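Long-range contacts in hypothetical protein, IPT/TIG domain protein (Bacteroides ovatus, PDB 4HW6), which is of unknown function but probably acts as an auxiliary nutrient-binding protein, perhaps for carbohydrate, built from an IPT/TIG domain and a six-bladed beta-propeller: residues V127-F132 and R165-F169; K177-I181 and I209-T213; T232-Q238 and I278-G284; R246-A250 and T271-N275; N338-V343 and T405-Y409. Where two conformers were deposited one is given. Residue numbers count along the deposited sequence, not the author numbering.

Contact 1. Residues V127-F132 and R165-F169; sequences VLAGPF and RHVDF
Two next-but-one strands of a single beta-propeller blade meet here across strand 173-177, which lies between edge strand 130-131 and strand 164-168. The segments run nearly alike, 11° apart end to end, with CA atoms of Ala129 and Arg165 8.5 Å apart and those of Phe132 and Val167 8.4 Å apart, so side chains must span the gap. Arg165 (m, m, m) does so with its guanidinium: NH2 donates to Leu128 O (2.8 Å), NH1 donates a hydrogen bond to water 1 (2.9 Å), and that water accepts from Leu128 N (3.0 Å). Arg165 NE and NH2 also donate to Asp175 O and Val174 O, respectively. Val167, chi1 t, puts CG1 3.6 Å from Phe132 CZ. At Asp168 only the backbone approaches, O lying 3.7 Å from Phe132 CE1; its carboxylate turns to Asn171. Phe169 completes a T-shaped pair: Phe132, chi1 m, directs its edge at the Phe169 face, planes at 88°, centroids 5.8 Å apart, and Phe132 CZ 4.2 Å from Phe169 CD2.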
# COMPACT_ATOMS: atom_id res chain seq x y z
N VAL A 127 -18.02 -12.37 11.15
CA VAL A 127 -17.01 -12.87 10.24
C VAL A 127 -17.69 -13.70 9.14
O VAL A 127 -18.30 -14.73 9.40
CB VAL A 127 -15.93 -13.67 10.98
CG1 VAL A 127 -14.99 -14.36 10.00
CG2 VAL A 127 -15.16 -12.77 11.95
N LEU A 128 -17.59 -13.22 7.91
CA LEU A 128 -18.19 -13.89 6.76
C LEU A 128 -17.58 -13.44 5.44
O LEU A 128 -17.05 -12.33 5.33
CB LEU A 128 -19.69 -13.64 6.67
CG LEU A 128 -20.18 -12.22 6.37
CD1 LEU A 128 -21.57 -12.24 5.74
CD2 LEU A 128 -20.24 -11.42 7.64
N ALA A 129 -17.67 -14.34 4.46
CA ALA A 129 -17.39 -14.01 3.07
C ALA A 129 -18.57 -13.18 2.55
O ALA A 129 -19.73 -13.49 2.82
CB ALA A 129 -17.24 -15.27 2.24
N GLY A 130 -18.26 -12.13 1.81
CA GLY A 130 -19.28 -11.34 1.18
C GLY A 130 -18.73 -10.24 0.28
O GLY A 130 -17.52 -10.05 0.17
N PRO A 131 -19.65 -9.49 -0.34
CA PRO A 131 -19.33 -8.30 -1.13
C PRO A 131 -18.55 -7.29 -0.33
O PRO A 131 -18.66 -7.25 0.90
CB PRO A 131 -20.72 -7.72 -1.48
CG PRO A 131 -21.67 -8.85 -1.33
CD PRO A 131 -21.10 -9.75 -0.28
N PHE A 132 -17.80 -6.44 -1.03
CA PHE A 132 -17.05 -5.35 -0.40
C PHE A 132 -17.91 -4.57 0.61
O PHE A 132 -17.44 -4.22 1.69
CB PHE A 132 -16.53 -4.35 -1.46
CG PHE A 132 -15.23 -4.76 -2.13
CD1 PHE A 132 -14.72 -6.05 -2.04
CD2 PHE A 132 -14.53 -3.81 -2.86
CE1 PHE A 132 -13.52 -6.38 -2.67
CE2 PHE A 132 -13.34 -4.15 -3.48
CZ PHE A 132 -12.84 -5.43 -3.39
N ARG A 165 -7.95 -14.48 4.13
CA ARG A 165 -8.93 -13.77 3.29
C ARG A 165 -8.40 -13.46 1.90
O ARG A 165 -7.18 -13.37 1.69
CB ARG A 165 -9.38 -12.46 3.97
CG ARG A 165 -9.90 -12.61 5.40
CD ARG A 165 -11.11 -13.52 5.50
NE ARG A 165 -12.27 -13.03 4.74
CZ ARG A 165 -13.38 -12.52 5.27
NH1 ARG A 165 -13.53 -12.37 6.59
NH2 ARG A 165 -14.36 -12.11 4.47
N HIS A 166 -9.34 -13.29 0.98
CA HIS A 166 -9.03 -12.99 -0.43
C HIS A 166 -9.92 -11.84 -0.89
O HIS A 166 -11.14 -11.99 -0.99
CB HIS A 166 -9.29 -14.22 -1.27
CG HIS A 166 -9.27 -13.98 -2.74
ND1 HIS A 166 -10.00 -14.75 -3.62
CD2 HIS A 166 -8.61 -13.06 -3.50
CE1 HIS A 166 -9.79 -14.32 -4.86
NE2 HIS A 166 -8.96 -13.29 -4.81
N VAL A 167 -9.28 -10.71 -1.18
CA VAL A 167 -9.95 -9.56 -1.72
C VAL A 167 -9.89 -9.67 -3.25
O VAL A 167 -8.80 -9.61 -3.83
CB VAL A 167 -9.31 -8.24 -1.24
CG1 VAL A 167 -10.03 -7.06 -1.86
CG2 VAL A 167 -9.32 -8.13 0.29
N ASP A 168 -11.05 -9.82 -3.87
CA ASP A 168 -11.22 -9.99 -5.32
C ASP A 168 -11.78 -8.69 -5.88
O ASP A 168 -12.98 -8.41 -5.75
CB ASP A 168 -12.17 -11.16 -5.55
CG ASP A 168 -12.50 -11.42 -7.01
OD1 ASP A 168 -12.22 -10.60 -7.90
OD2 ASP A 168 -13.11 -12.48 -7.25
N PHE A 169 -10.94 -7.90 -6.52
CA PHE A 169 -11.36 -6.57 -7.00
C PHE A 169 -12.31 -6.63 -8.19
O PHE A 169 -13.18 -5.77 -8.35
CB PHE A 169 -10.14 -5.70 -7.33
CG PHE A 169 -9.41 -5.19 -6.12
CD1 PHE A 169 -8.47 -5.97 -5.46
CD2 PHE A 169 -9.64 -3.91 -5.63
CE1 PHE A 169 -7.78 -5.51 -4.36
CE2 PHE A 169 -8.93 -3.43 -4.54
CZ PHE A 169 -8.01 -4.23 -3.88
O HOH W 1 -15.68 -10.87 7.73

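Contact 2. Residues K177-I181 and I209-T213; sequences KTTNI and IYLFT
In the beta-propeller, residues 177-181 link the last strand of one blade (173-177) to the innermost strand of the next (184-189), and lie over strand 207-212 of that next blade. The CA register is Thr179 with Phe212 (8.9 Å) and Ile181 with Tyr210 (8.8 Å); no hydrogen bond joins the segments directly. Lys177 (t, t, t, p) lays CE over the Phe212 face, 3.9 Å from the centroid, while NZ lies 4.6 Å from that centroid, an off-centre cation-pi contact, and bonds Phe218 O. Ile181, m and t, places CG1 4.2 Å from the Tyr210 centroid, over its face. Apolar packing adds Ile181 CD1 to Tyr210 CD2 (3.6 Å) and to Phe212 CE1 (4.0 Å). Thr179 OG1 (chi1 p) accepts from Ile181 N (3.1 Å), a local ST turn, and water 2 bridges the segments, donating to Asn180 O (2.9 Å) and weakly meeting Tyr210 OH (3.4 Å). Aliphatic carbon thus mainly meets aromatic ring, and ring and carbonyl share the lysine charge.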
# COMPACT_ATOMS: atom_id res chain seq x y z
N LYS A 177 -10.65 -18.13 2.54
CA LYS A 177 -9.95 -19.26 1.94
C LYS A 177 -9.78 -20.38 2.98
O LYS A 177 -9.20 -20.18 4.03
CB LYS A 177 -8.58 -18.82 1.40
CG LYS A 177 -7.78 -19.98 0.79
CD LYS A 177 -6.40 -19.60 0.29
CE LYS A 177 -5.77 -20.77 -0.46
NZ LYS A 177 -6.60 -21.24 -1.63
N THR A 178 -10.29 -21.57 2.67
CA THR A 178 -10.06 -22.73 3.53
C THR A 178 -8.64 -23.20 3.23
O THR A 178 -8.31 -23.55 2.11
CB THR A 178 -11.04 -23.88 3.25
OG1 THR A 178 -12.39 -23.40 3.41
CG2 THR A 178 -10.82 -25.03 4.24
N THR A 179 -7.78 -23.16 4.24
CA THR A 179 -6.39 -23.58 4.11
C THR A 179 -6.13 -24.91 4.80
O THR A 179 -5.19 -25.60 4.44
CB THR A 179 -5.44 -22.57 4.77
OG1 THR A 179 -5.76 -22.49 6.16
CG2 THR A 179 -5.55 -21.18 4.12
N ASN A 180 -6.92 -25.24 5.82
CA ASN A 180 -6.65 -26.35 6.73
C ASN A 180 -5.25 -26.26 7.36
O ASN A 180 -4.61 -27.28 7.67
CB ASN A 180 -6.87 -27.70 6.05
CG ASN A 180 -8.33 -27.97 5.75
OD1 ASN A 180 -8.68 -28.36 4.64
ND2 ASN A 180 -9.18 -27.73 6.72
N ILE A 181 -4.80 -25.03 7.55
CA ILE A 181 -3.56 -24.74 8.24
C ILE A 181 -3.94 -24.00 9.52
O ILE A 181 -4.64 -22.99 9.47
CB ILE A 181 -2.68 -23.84 7.35
CG1 ILE A 181 -2.23 -24.59 6.10
CG2 ILE A 181 -1.48 -23.29 8.13
CD1 ILE A 181 -1.55 -23.72 5.04
N ILE A 209 5.98 -25.30 5.63
CA ILE A 209 5.78 -24.46 4.46
C ILE A 209 4.93 -25.27 3.48
O ILE A 209 5.28 -26.40 3.11
CB ILE A 209 7.08 -24.00 3.79
CG1 ILE A 209 8.03 -23.39 4.82
CG2 ILE A 209 6.75 -23.02 2.67
CD1 ILE A 209 9.33 -22.87 4.23
N TYR A 210 3.79 -24.70 3.14
CA TYR A 210 2.83 -25.29 2.22
C TYR A 210 2.80 -24.50 0.93
O TYR A 210 3.21 -23.32 0.92
CB TYR A 210 1.44 -25.27 2.83
CG TYR A 210 1.21 -26.22 3.96
CD1 TYR A 210 0.83 -27.54 3.71
CD2 TYR A 210 1.37 -25.82 5.28
CE1 TYR A 210 0.60 -28.43 4.73
CE2 TYR A 210 1.13 -26.72 6.33
CZ TYR A 210 0.73 -28.02 6.04
OH TYR A 210 0.48 -28.97 7.03
N LEU A 211 2.32 -25.14 -0.13
CA LEU A 211 2.13 -24.49 -1.42
C LEU A 211 0.72 -24.74 -1.92
O LEU A 211 0.21 -25.87 -1.83
CB LEU A 211 3.16 -25.05 -2.42
CG LEU A 211 3.20 -24.47 -3.83
CD1 LEU A 211 4.63 -24.48 -4.36
CD2 LEU A 211 2.29 -25.26 -4.76
N PHE A 212 0.07 -23.70 -2.47
CA PHE A 212 -1.20 -23.85 -3.17
C PHE A 212 -0.94 -23.54 -4.64
O PHE A 212 -0.41 -22.47 -4.97
CB PHE A 212 -2.28 -22.92 -2.61
CG PHE A 212 -2.69 -23.24 -1.20
CD1 PHE A 212 -1.95 -22.74 -0.11
CD2 PHE A 212 -3.79 -24.02 -0.94
CE1 PHE A 212 -2.31 -23.05 1.18
CE2 PHE A 212 -4.16 -24.33 0.36
CZ PHE A 212 -3.42 -23.85 1.42
N THR A 213 -1.29 -24.47 -5.53
CA THR A 213 -0.82 -24.36 -6.91
C THR A 213 -1.67 -23.38 -7.72
O THR A 213 -2.90 -23.41 -7.68
CB THR A 213 -0.82 -25.72 -7.64
OG1 THR A 213 -2.16 -26.20 -7.76
CG2 THR A 213 0.01 -26.75 -6.88
O HOH W 2 -2.43 -28.82 8.82

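Contact 3. Residues T232-Q238 and I278-G284; sequences TCAVHPQ and IVWHPTG
Ala234, Ile278 and Trp280 make the apolar centre: Ala234 CB lies 3.5 Å from Ile278 CG2 and 3.7 Å from Trp280 CD1. The indole, chi1 m and chi2 100°, is overlain by His236, whose CA sits 3.8 Å from the centroid of the five-membered ring, while the imidazole (chi1 t) turns its edge to the face of the six-membered ring, centroids 4.5 Å apart and planes at 77°. Strands 234-235 and 276-280 are the innermost strands of successive beta-propeller blades and run in the same sense, Ala234 CA 5.6 Å from Ile278 CA. Beyond them, His281-Gly284 form a type I turn, closed by Gly284 N to His281 O (2.9 Å). His236 NE2 donates to Gly284 O (2.8 Å). Trp280 NE1 reaches Ala234 O weakly (3.4 Å). Gln238 NE2 bonds Thr283 O weakly (3.2 Å), its OE1 being held by Arg304. At the other end, Ile278 N donates to Thr232 OG1 (3.2 Å), a hydroxyl also bonded to Asp186.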
# COMPACT_ATOMS: atom_id res chain seq x y z
N THR A 232 8.19 -16.82 8.61
CA THR A 232 8.27 -15.93 7.44
C THR A 232 8.70 -16.72 6.22
O THR A 232 9.30 -17.79 6.35
CB THR A 232 9.20 -14.71 7.71
OG1 THR A 232 9.11 -13.74 6.64
CG2 THR A 232 10.65 -15.11 7.90
N CYS A 233 8.33 -16.23 5.04
CA CYS A 233 8.69 -16.87 3.76
C CYS A 233 9.01 -15.79 2.71
O CYS A 233 8.11 -15.21 2.10
CB CYS A 233 7.60 -17.80 3.23
SG CYS A 233 5.92 -17.13 3.11
N ALA A 234 10.29 -15.53 2.50
CA ALA A 234 10.73 -14.49 1.60
C ALA A 234 11.32 -15.13 0.36
O ALA A 234 12.36 -15.79 0.42
CB ALA A 234 11.75 -13.60 2.29
N VAL A 235 10.67 -14.91 -0.78
CA VAL A 235 11.05 -15.53 -2.03
C VAL A 235 12.02 -14.62 -2.77
O VAL A 235 11.66 -13.51 -3.16
CB VAL A 235 9.85 -15.80 -2.94
CG1 VAL A 235 10.30 -16.40 -4.27
CG2 VAL A 235 8.87 -16.74 -2.25
N HIS A 236 13.23 -15.11 -3.02
CA HIS A 236 14.24 -14.30 -3.71
C HIS A 236 13.85 -14.11 -5.17
O HIS A 236 13.55 -15.08 -5.87
CB HIS A 236 15.61 -14.95 -3.67
CG HIS A 236 16.71 -14.05 -4.15
ND1 HIS A 236 17.07 -13.96 -5.48
CD2 HIS A 236 17.52 -13.20 -3.48
CE1 HIS A 236 18.06 -13.09 -5.59
NE2 HIS A 236 18.32 -12.59 -4.40
N PRO A 237 13.91 -12.85 -5.66
CA PRO A 237 13.36 -12.54 -6.99
C PRO A 237 14.11 -13.07 -8.21
O PRO A 237 13.53 -13.05 -9.30
CB PRO A 237 13.36 -11.00 -7.03
CG PRO A 237 14.36 -10.58 -6.01
CD PRO A 237 14.30 -11.62 -4.93
N GLN A 238 15.37 -13.50 -8.06
CA GLN A 238 16.08 -14.16 -9.15
C GLN A 238 16.36 -15.64 -8.93
O GLN A 238 16.33 -16.39 -9.88
CB GLN A 238 17.40 -13.46 -9.49
CG GLN A 238 17.21 -12.07 -10.10
CD GLN A 238 17.08 -11.01 -9.04
OE1 GLN A 238 17.83 -11.03 -8.06
NE2 GLN A 238 16.13 -10.10 -9.20
N ILE A 278 11.08 -11.25 6.75
CA ILE A 278 12.13 -10.98 5.77
C ILE A 278 11.49 -10.48 4.48
O ILE A 278 10.49 -11.03 4.03
CB ILE A 278 12.97 -12.24 5.52
CG1 ILE A 278 13.69 -12.66 6.81
CG2 ILE A 278 14.04 -11.97 4.43
CD1 ILE A 278 14.36 -14.03 6.73
N VAL A 279 12.04 -9.40 3.93
CA VAL A 279 11.55 -8.84 2.67
C VAL A 279 12.74 -8.55 1.75
O VAL A 279 13.61 -7.74 2.09
CB VAL A 279 10.74 -7.53 2.86
CG1 VAL A 279 10.08 -7.15 1.55
CG2 VAL A 279 9.70 -7.62 3.99
N TRP A 280 12.76 -9.19 0.58
CA TRP A 280 13.79 -8.94 -0.42
C TRP A 280 13.61 -7.56 -1.06
O TRP A 280 12.51 -7.15 -1.43
CB TRP A 280 13.81 -10.04 -1.50
CG TRP A 280 14.42 -11.30 -1.02
CD1 TRP A 280 13.76 -12.41 -0.59
CD2 TRP A 280 15.79 -11.51 -0.76
NE1 TRP A 280 14.67 -13.36 -0.16
CE2 TRP A 280 15.92 -12.81 -0.22
CE3 TRP A 280 16.94 -10.73 -0.95
CZ2 TRP A 280 17.16 -13.34 0.13
CZ3 TRP A 280 18.16 -11.25 -0.57
CH2 TRP A 280 18.26 -12.56 -0.05
N HIS A 281 14.72 -6.83 -1.21
CA HIS A 281 14.72 -5.67 -2.07
C HIS A 281 14.36 -6.12 -3.47
O HIS A 281 14.72 -7.21 -3.87
CB HIS A 281 16.09 -4.99 -2.08
CG HIS A 281 16.10 -3.64 -2.73
ND1 HIS A 281 16.40 -3.45 -4.07
CD2 HIS A 281 15.85 -2.42 -2.22
CE1 HIS A 281 16.34 -2.15 -4.34
NE2 HIS A 281 16.00 -1.51 -3.23
N PRO A 282 13.65 -5.26 -4.24
CA PRO A 282 13.24 -5.72 -5.56
C PRO A 282 14.39 -6.14 -6.47
O PRO A 282 14.21 -7.01 -7.32
CB PRO A 282 12.49 -4.51 -6.12
CG PRO A 282 11.89 -3.88 -4.91
CD PRO A 282 12.94 -4.04 -3.84
N THR A 283 15.57 -5.56 -6.30
CA THR A 283 16.75 -5.99 -7.07
C THR A 283 17.26 -7.40 -6.73
O THR A 283 17.97 -8.02 -7.53
CB THR A 283 17.95 -5.05 -6.84
OG1 THR A 283 18.32 -5.07 -5.45
CG2 THR A 283 17.63 -3.62 -7.26
N GLY A 284 16.94 -7.87 -5.54
CA GLY A 284 17.49 -9.13 -5.01
C GLY A 284 18.89 -9.01 -4.44
O GLY A 284 19.49 -10.02 -4.07

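Contact 4. Residues R246-A250 and T271-N275; sequences RYHHA and TKGSN
Tyr247 lays its ring over Gly273, whose CA stands 3.6 Å from the ring centroid and 12° off the normal, a CH-pi contact made directly by the backbone. The ring reaches this place through chi1 t, from a residue at the second position of the type I turn Arg246-His249, which is closed by His249 N to Arg246 O at 3.1 Å. Beside this stack, Gly273 N donates to Tyr247 O (2.8 Å), the one direct hydrogen bond between the segments. Water 3 ties the far end of the ring to the same glycine: it lies 2.6 Å from Tyr247 OH and donates to Gly273 O at 2.5 Å. Gly273 has positive phi (73°), a conformation that favours glycine. The CA register is Tyr247 with Gly273 (4.6 Å) and Ala250 with Lys272 (4.5 Å). Lys272, chi1 p and otherwise fully extended, packs its CB 3.9 Å from Ala250 CB, 3.7 Å from Tyr247 O and 3.6 Å from His249 O. Neither segment is a regular strand; this is a surface packing of two propeller loops. Residues 246-250 connect strands 242-244 and 251-255 within one blade, whereas 271-275 lead from its strand 265-268 to strand 276-280, the innermost strand of the next blade.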
# COMPACT_ATOMS: atom_id res chain seq x y z
N ARG A 246 13.01 -20.14 11.86
CA ARG A 246 12.33 -21.01 12.82
C ARG A 246 12.65 -20.58 14.25
O ARG A 246 13.79 -20.27 14.58
CB ARG A 246 12.83 -22.44 12.68
CG ARG A 246 12.46 -23.13 11.38
CD ARG A 246 13.06 -24.51 11.34
NE ARG A 246 14.52 -24.42 11.32
CZ ARG A 246 15.38 -25.40 11.57
NH1 ARG A 246 14.98 -26.62 11.90
NH2 ARG A 246 16.69 -25.14 11.49
N TYR A 247 11.64 -20.60 15.10
CA TYR A 247 11.75 -20.11 16.47
C TYR A 247 12.98 -20.59 17.22
O TYR A 247 13.63 -19.79 17.89
CB TYR A 247 10.47 -20.47 17.23
CG TYR A 247 10.40 -19.91 18.64
CD1 TYR A 247 10.93 -20.61 19.70
CD2 TYR A 247 9.75 -18.70 18.90
CE1 TYR A 247 10.86 -20.11 20.98
CE2 TYR A 247 9.69 -18.19 20.17
CZ TYR A 247 10.24 -18.88 21.21
OH TYR A 247 10.18 -18.38 22.51
N HIS A 248 13.30 -21.88 17.13
CA HIS A 248 14.35 -22.44 17.96
C HIS A 248 15.77 -22.42 17.39
O HIS A 248 16.68 -23.03 17.98
CB HIS A 248 13.98 -23.87 18.33
CG HIS A 248 12.83 -23.95 19.26
ND1 HIS A 248 12.92 -23.59 20.59
CD2 HIS A 248 11.54 -24.34 19.06
CE1 HIS A 248 11.75 -23.78 21.17
NE2 HIS A 248 10.89 -24.24 20.27
N HIS A 249 15.98 -21.71 16.29
CA HIS A 249 17.25 -21.73 15.56
C HIS A 249 17.63 -20.28 15.20
O HIS A 249 16.82 -19.52 14.64
CB HIS A 249 17.07 -22.64 14.33
CG HIS A 249 16.73 -24.04 14.71
ND1 HIS A 249 17.69 -24.93 15.13
CD2 HIS A 249 15.54 -24.67 14.87
CE1 HIS A 249 17.10 -26.08 15.47
NE2 HIS A 249 15.79 -25.94 15.32
N ALA A 250 18.86 -19.89 15.53
CA ALA A 250 19.33 -18.51 15.23
C ALA A 250 20.01 -18.47 13.86
O ALA A 250 21.25 -18.48 13.77
CB ALA A 250 20.31 -18.04 16.30
N THR A 271 20.00 -13.53 16.94
CA THR A 271 18.78 -13.64 17.75
C THR A 271 17.92 -14.78 17.24
O THR A 271 17.83 -15.03 16.05
CB THR A 271 17.98 -12.31 17.66
OG1 THR A 271 18.84 -11.24 18.05
CG2 THR A 271 16.71 -12.29 18.56
N LYS A 272 17.28 -15.49 18.16
CA LYS A 272 16.25 -16.47 17.82
C LYS A 272 15.11 -16.28 18.81
O LYS A 272 15.13 -15.35 19.62
CB LYS A 272 16.80 -17.89 17.90
CG LYS A 272 17.31 -18.31 19.27
CD LYS A 272 17.74 -19.77 19.30
CE LYS A 272 18.28 -20.16 20.67
NZ LYS A 272 18.55 -21.62 20.72
N GLY A 273 14.12 -17.15 18.75
CA GLY A 273 13.08 -17.15 19.78
C GLY A 273 12.13 -15.98 19.66
O GLY A 273 11.60 -15.49 20.66
N SER A 274 11.87 -15.53 18.44
CA SER A 274 11.14 -14.30 18.22
C SER A 274 10.58 -14.32 16.80
O SER A 274 10.92 -15.21 16.00
CB SER A 274 12.10 -13.09 18.40
OG SER A 274 11.40 -11.87 18.57
N ASN A 275 9.69 -13.38 16.49
CA ASN A 275 9.11 -13.31 15.17
C ASN A 275 10.04 -12.47 14.30
O ASN A 275 10.54 -11.42 14.75
CB ASN A 275 7.74 -12.62 15.22
CG ASN A 275 6.62 -13.54 15.66
OD1 ASN A 275 6.84 -14.69 16.03
ND2 ASN A 275 5.40 -13.02 15.64
O HOH W 3 10.89 -15.95 22.97
O HOH W 4 16.85 -16.41 13.84

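Contact 5. Residues N338-V343 and T405-Y409; sequences NQGIFV and TSIAY
The two strands run side by side and parallel, their axes 5.3 Å apart at closest approach and 14° apart in direction, yet just one backbone hydrogen bond crosses between the segments: Gln339 N to Thr405 O, 3.0 Å. The second is supplied by a side chain. Gln339, extended with chi1 and chi2 both t, accepts from Ile407 N at OE1 (3.1 Å), while its NE2 donates to Met144 O of strand 143-146, in a third blade. Strands 337-344 and 404-410 are the innermost strands of neighbouring blades of the beta-propeller, each the edge of its own antiparallel sheet. They splay apart along their length, CA to CA widening from 5.1 Å at Gln339-Ser406 to 7.3 Å at Val343-Tyr409. Other polar groups find partners outside the pair: Asn338 bonds Gly336 O through ND2 and Arg143 through OD1, Thr405 OG1 meets His403 O and Arg362, and Ser406 OG bonds Ile141 O. Where the strands separate, side chains fill the gap. Ile341 CD1, on a p, t rotamer, packs 3.9 Å from Ile407 CG1 and 3.5 Å from Tyr409 CB. Val343 CG1 sits over the Tyr409 ring, 4.1 Å from its centroid and 7° off the normal.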
# COMPACT_ATOMS: atom_id res chain seq x y z
N ASN A 338 6.18 -4.64 12.03
CA ASN A 338 5.58 -5.85 11.53
C ASN A 338 5.84 -6.01 10.03
O ASN A 338 7.00 -6.27 9.69
CB ASN A 338 4.12 -5.99 11.98
CG ASN A 338 4.01 -6.84 13.24
OD1 ASN A 338 3.72 -8.03 13.16
ND2 ASN A 338 4.33 -6.25 14.41
N GLN A 339 4.86 -5.86 9.15
CA GLN A 339 5.14 -6.03 7.74
C GLN A 339 5.71 -4.75 7.14
O GLN A 339 5.39 -3.64 7.59
CB GLN A 339 3.87 -6.43 6.98
CG GLN A 339 4.15 -6.80 5.54
CD GLN A 339 2.98 -7.47 4.84
OE1 GLN A 339 1.82 -7.32 5.25
NE2 GLN A 339 3.28 -8.22 3.76
N GLY A 340 6.63 -4.92 6.20
CA GLY A 340 7.06 -3.84 5.35
C GLY A 340 7.13 -4.18 3.89
O GLY A 340 7.25 -5.34 3.52
N ILE A 341 7.10 -3.15 3.05
CA ILE A 341 7.17 -3.30 1.61
C ILE A 341 8.02 -2.21 0.99
O ILE A 341 8.14 -1.11 1.52
CB ILE A 341 5.78 -3.25 0.96
CG1 ILE A 341 5.04 -1.94 1.36
CG2 ILE A 341 4.97 -4.48 1.35
CD1 ILE A 341 3.80 -1.69 0.53
N PHE A 342 8.60 -2.52 -0.16
CA PHE A 342 9.34 -1.55 -0.93
C PHE A 342 8.46 -0.82 -1.93
O PHE A 342 7.68 -1.45 -2.65
CB PHE A 342 10.48 -2.25 -1.65
CG PHE A 342 11.57 -2.72 -0.72
CD1 PHE A 342 12.56 -1.84 -0.31
CD2 PHE A 342 11.62 -4.02 -0.27
CE1 PHE A 342 13.58 -2.25 0.56
CE2 PHE A 342 12.63 -4.43 0.59
CZ PHE A 342 13.63 -3.55 0.98
N VAL A 343 8.57 0.50 -1.97
CA VAL A 343 7.78 1.32 -2.85
C VAL A 343 8.69 2.31 -3.58
O VAL A 343 9.49 3.01 -2.95
CB VAL A 343 6.67 2.06 -2.06
CG1 VAL A 343 5.88 2.96 -2.98
CG2 VAL A 343 5.75 1.06 -1.37
N THR A 405 -0.62 -3.55 11.16
CA THR A 405 0.26 -4.70 11.12
C THR A 405 0.73 -5.10 9.73
O THR A 405 1.91 -5.33 9.51
CB THR A 405 -0.45 -5.89 11.80
OG1 THR A 405 -0.79 -5.52 13.14
CG2 THR A 405 0.42 -7.13 11.83
N SER A 406 -0.19 -5.16 8.79
CA SER A 406 0.08 -5.56 7.45
C SER A 406 -0.04 -4.37 6.49
O SER A 406 -0.72 -3.36 6.78
CB SER A 406 -0.88 -6.70 7.06
OG SER A 406 -2.23 -6.29 7.17
N ILE A 407 0.66 -4.47 5.36
CA ILE A 407 0.71 -3.40 4.40
C ILE A 407 0.89 -3.95 2.98
O ILE A 407 1.62 -4.92 2.75
CB ILE A 407 1.80 -2.36 4.78
CG1 ILE A 407 1.78 -1.14 3.85
CG2 ILE A 407 3.20 -3.02 4.84
CD1 ILE A 407 2.64 0.02 4.34
N ALA A 408 0.23 -3.30 2.04
CA ALA A 408 0.41 -3.57 0.61
C ALA A 408 0.30 -2.26 -0.17
O ALA A 408 -0.36 -1.31 0.28
CB ALA A 408 -0.61 -4.58 0.13
N TYR A 409 1.02 -2.17 -1.29
CA TYR A 409 0.92 -1.00 -2.14
C TYR A 409 0.35 -1.41 -3.48
O TYR A 409 0.90 -2.27 -4.17
CB TYR A 409 2.29 -0.31 -2.33
CG TYR A 409 2.12 0.97 -3.11
CD1 TYR A 409 1.57 2.11 -2.53
CD2 TYR A 409 2.45 1.03 -4.45
CE1 TYR A 409 1.38 3.27 -3.26
CE2 TYR A 409 2.29 2.21 -5.18
CZ TYR A 409 1.74 3.32 -4.57
OH TYR A 409 1.54 4.48 -5.32

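All five contacts belong to the beta-propeller and follow the chain round it: contacts 1, 2, 3 and 5 come in series, and contact 4 falls between the two segments of contact 3. Contact 1 lies within a blade; contact 2, centred about 18 Å away, seats the link leaving that blade on the following one. Contacts 3 and 4 both span the next pair of blades, one at innermost strands, the other at loops. Contacts 3 and 5, centres about 13 Å apart, touch where Val279 meets Gly340, so inner strands of four blades pack side by side. Centres of contacts 1 and 4 are farthest apart, about 34 Å. Successive blades thus form one ring, closed by strand 109-115 in the sheet of C-terminal strands 404-410, 415-420 and 425-431.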